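Local coordinates for protein NanS-p (Escherichia phage vB_EcoP_24B, PDB 6YP6) that belongs to a phage carbohydrate esterase that probably removes O-acetyl groups from sialic acids, and probably contributes carbohydrate binding, at residues Met129-Lys134 with Ser184-Phe189. Residues are numbered along the deposited sequence; the frame is centred on the assembly and turned at random.
Sequences MYHNAK and SPVSAF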
ATOM      1  N   MET A 129      -8.640   3.791   2.401  1.00  6.97           N
ATOM      2  CA  MET A 129      -9.600   4.060   1.350  1.00  7.45           C
ATOM      3  C   MET A 129      -9.248   3.261   0.102  1.00  6.90           C
ATOM      4  O   MET A 129      -8.085   2.952  -0.146  1.00  7.26           O
ATOM      5  CB  MET A 129      -9.544   5.555   0.975  1.00  7.78           C
ATOM      6  CG  MET A 129      -9.756   6.506   2.130  1.00  8.61           C
ATOM      7  SD  MET A 129     -11.397   6.452   2.880  1.00 10.59           S
ATOM      8  CE  MET A 129     -12.418   6.997   1.529  1.00 11.85           C
ATOM      9  N   TYR A 130     -10.271   2.959  -0.696  1.00  6.93           N
ATOM     10  CA  TYR A 130     -10.126   2.272  -1.976  1.00  7.02           C
ATOM     11  C   TYR A 130     -10.434   3.257  -3.087  1.00  7.25           C
ATOM     12  O   TYR A 130     -11.561   3.754  -3.186  1.00  8.19           O
ATOM     13  CB  TYR A 130     -11.078   1.075  -2.019  1.00  7.55           C
ATOM     14  CG  TYR A 130     -10.994   0.160  -3.222  1.00  7.37           C
ATOM     15  CD1 TYR A 130      -9.882   0.101  -4.042  1.00  7.31           C
ATOM     16  CD2 TYR A 130     -12.050  -0.690  -3.510  1.00  7.57           C
ATOM     17  CE1 TYR A 130      -9.828  -0.775  -5.130  1.00  7.62           C
ATOM     18  CE2 TYR A 130     -12.013  -1.549  -4.590  1.00  7.68           C
ATOM     19  CZ  TYR A 130     -10.901  -1.600  -5.396  1.00  7.74           C
ATOM     20  OH  TYR A 130     -10.888  -2.455  -6.476  1.00  8.55           O
ATOM     21  N   HIS A 131      -9.432   3.531  -3.924  1.00  7.09           N
ATOM     22  CA  HIS A 131      -9.581   4.448  -5.056  1.00  7.91           C
ATOM     23  C   HIS A 131     -10.186   3.694  -6.238  1.00  7.64           C
ATOM     24  O   HIS A 131      -9.511   3.311  -7.199  1.00  8.93           O
ATOM     25  CB  HIS A 131      -8.231   5.037  -5.411  1.00  8.51           C
ATOM     26  CG  HIS A 131      -8.291   6.164  -6.396  1.00  9.19           C
ATOM     27  ND1 HIS A 131      -7.214   6.996  -6.610  1.00 11.08           N
ATOM     28  CD2 HIS A 131      -9.279   6.613  -7.210  1.00  9.59           C
ATOM     29  CE1 HIS A 131      -7.535   7.899  -7.521  1.00 11.50           C
ATOM     30  NE2 HIS A 131      -8.777   7.684  -7.910  1.00 11.16           N
ATOM     31  N   ASN A 132     -11.490   3.455  -6.149  1.00  7.97           N
ATOM     32  CA  ASN A 132     -12.185   2.709  -7.186  1.00  8.66           C
ATOM     33  C   ASN A 132     -13.327   3.503  -7.810  1.00  9.14           C
ATOM     34  O   ASN A 132     -14.074   2.937  -8.612  1.00 11.82           O
ATOM     35  CB  ASN A 132     -12.668   1.339  -6.700  1.00  9.33           C
ATOM     36  CG  ASN A 132     -13.875   1.436  -5.812  1.00  9.52           C
ATOM     37  OD1 ASN A 132     -14.061   2.396  -5.069  1.00  9.37           O
ATOM     38  ND2 ASN A 132     -14.716   0.415  -5.879  1.00 10.02           N
ATOM     39  N   ALA A 133     -13.434   4.798  -7.524  1.00  8.72           N
ATOM     40  CA  ALA A 133     -14.454   5.659  -8.092  1.00  8.91           C
ATOM     41  C   ALA A 133     -13.804   6.794  -8.869  1.00  9.33           C
ATOM     42  O   ALA A 133     -12.662   7.164  -8.625  1.00  9.76           O
ATOM     43  CB  ALA A 133     -15.354   6.228  -6.988  1.00  9.51           C
ATOM     44  N   LYS A 134     -14.562   7.365  -9.811  1.00  9.98           N
ATOM     45  CA  LYS A 134     -14.041   8.487 -10.588  1.00 10.92           C
ATOM     46  C   LYS A 134     -13.730   9.700  -9.717  1.00  9.91           C
ATOM     47  O   LYS A 134     -12.741  10.394  -9.958  1.00 10.62           O
ATOM     48  CB  LYS A 134     -15.035   8.883 -11.673  1.00 13.48           C
ATOM     49  CG  LYS A 134     -15.165   7.890 -12.805  1.00 16.43           C
ATOM     50  CD  LYS A 134     -16.054   8.466 -13.908  1.00 19.28           C
ATOM     51  CE  LYS A 134     -16.841   7.406 -14.648  1.00 21.19           C
ATOM     52  NZ  LYS A 134     -18.019   6.936 -13.863  1.00 23.00           N
ATOM     53  N   SER A 184     -11.062   0.342 -11.651  1.00 12.97           N
ATOM     54  CA  SER A 184     -10.650   1.593 -11.031  1.00 13.02           C
ATOM     55  C   SER A 184     -10.205   2.568 -12.113  1.00 13.92           C
ATOM     56  O   SER A 184      -9.744   2.140 -13.172  1.00 14.20           O
ATOM     57  CB  SER A 184      -9.460   1.340 -10.093  1.00 12.85           C
ATOM     58  OG  SER A 184      -8.773   2.524  -9.730  1.00 13.13           O
ATOM     59  N   PRO A 185     -10.320   3.875 -11.854  1.00 14.10           N
ATOM     60  CA  PRO A 185      -9.853   4.859 -12.840  1.00 14.90           C
ATOM     61  C   PRO A 185      -8.352   5.066 -12.848  1.00 15.22           C
ATOM     62  O   PRO A 185      -7.851   5.759 -13.745  1.00 16.08           O
ATOM     63  CB  PRO A 185     -10.554   6.150 -12.388  1.00 15.55           C
ATOM     64  CG  PRO A 185     -10.634   6.003 -10.916  1.00 15.43           C
ATOM     65  CD  PRO A 185     -10.936   4.535 -10.686  1.00 14.78           C
ATOM     66  N   VAL A 186      -7.620   4.516 -11.874  1.00 15.35           N
ATOM     67  CA  VAL A 186      -6.185   4.760 -11.809  1.00 15.53           C
ATOM     68  C   VAL A 186      -5.522   4.147 -13.033  1.00 15.40           C
ATOM     69  O   VAL A 186      -5.670   2.951 -13.312  1.00 15.33           O
ATOM     70  CB  VAL A 186      -5.604   4.219 -10.493  1.00 16.10           C
ATOM     71  CG1 VAL A 186      -4.089   4.392 -10.476  1.00 16.76           C
ATOM     72  CG2 VAL A 186      -6.243   4.920  -9.291  1.00 16.31           C
ATOM     73  N   SER A 187      -4.770   4.973 -13.759  1.00 16.48           N
ATOM     74  CA  SER A 187      -4.192   4.581 -15.036  1.00 17.58           C
ATOM     75  C   SER A 187      -2.749   5.007 -15.213  1.00 17.20           C
ATOM     76  O   SER A 187      -2.120   4.532 -16.156  1.00 16.88           O
ATOM     77  CB  SER A 187      -4.999   5.187 -16.189  1.00 19.31           C
ATOM     78  OG  SER A 187      -4.993   6.601 -16.096  1.00 20.62           O
ATOM     79  N   ALA A 188      -2.203   5.873 -14.362  1.00 17.83           N
ATOM     80  CA  ALA A 188      -0.936   6.538 -14.634  1.00 18.35           C
ATOM     81  C   ALA A 188       0.284   5.728 -14.223  1.00 17.76           C
ATOM     82  O   ALA A 188       1.410   6.190 -14.430  1.00 19.36           O
ATOM     83  CB  ALA A 188      -0.883   7.890 -13.910  1.00 19.23           C
ATOM     84  N   PHE A 189       0.104   4.543 -13.644  1.00 15.81           N
ATOM     85  CA  PHE A 189       1.211   3.769 -13.095  1.00 14.95           C
ATOM     86  C   PHE A 189       1.473   2.535 -13.944  1.00 15.09           C
ATOM     87  O   PHE A 189       0.541   1.881 -14.425  1.00 15.85           O
ATOM     88  CB  PHE A 189       0.938   3.393 -11.637  1.00 14.66           C
ATOM     89  CG  PHE A 189       0.758   4.586 -10.755  1.00 15.38           C
ATOM     90  CD1 PHE A 189       1.854   5.209 -10.169  1.00 16.35           C
ATOM     91  CD2 PHE A 189      -0.497   5.123 -10.548  1.00 16.46           C
ATOM     92  CE1 PHE A 189       1.697   6.323  -9.382  1.00 17.03           C
ATOM     93  CE2 PHE A 189      -0.662   6.247  -9.757  1.00 17.29           C
ATOM     94  CZ  PHE A 189       0.438   6.848  -9.176  1.00 17.39           C
TER
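Ser184 and His131 make the polar centre of this contact between two loops. Ser184 OG donates to the carbonyl oxygen His131 O at 2.8 Å. The donor lies nearly in line with the carbonyl, with a C=O...OG angle of 162°. The same hydroxyl oxygen accepts from the backbone of its own loop, with Val186 N 3.1 Å from Ser184 OG and the N-H almost straight at 172°. This second bond closes an ST turn. CG of His131 stands anti to the backbone N (chi1 -170°), and the ring beyond it reaches the second loop. There Val186 CG2 sits over one face of the ring, 3.6 Å from the centroid and displaced toward the rim. It is a CH-pi contact, closest at His131 ND1, 3.5 Å from Val186 CG2. Pro185 CG approaches the same ring obliquely, 3.9 Å from His131 NE2.

The packing slackens from Pro185 toward Lys134. Pro185 CG still lies 3.3 Å from Ala133 O, but Lys134 gives little more than backbone contact and its side chain is exposed. Pro185 is itself partly exposed. The CB of Asn132 points away from the second loop and lies over one face of the Tyr130 ring. Asn132 ND2 hydrogen-bonds to Thr182 OG1, and Thr182 N to Tyr130 OH.

The contact joins the loop leaving strand 125-130 to the connection between strands 174-180 and 193-197. It lies at the surface of the beta-rich fold. Ser184 is buried, and two bonds grip its hydroxyl, one donated and one accepted. They satisfy the polar group, probably fix its rotation, and tie the inverse gamma turn centred on His131 to the ST turn. The rest of the contact relies mainly on apolar carbons of Pro185 and Val186.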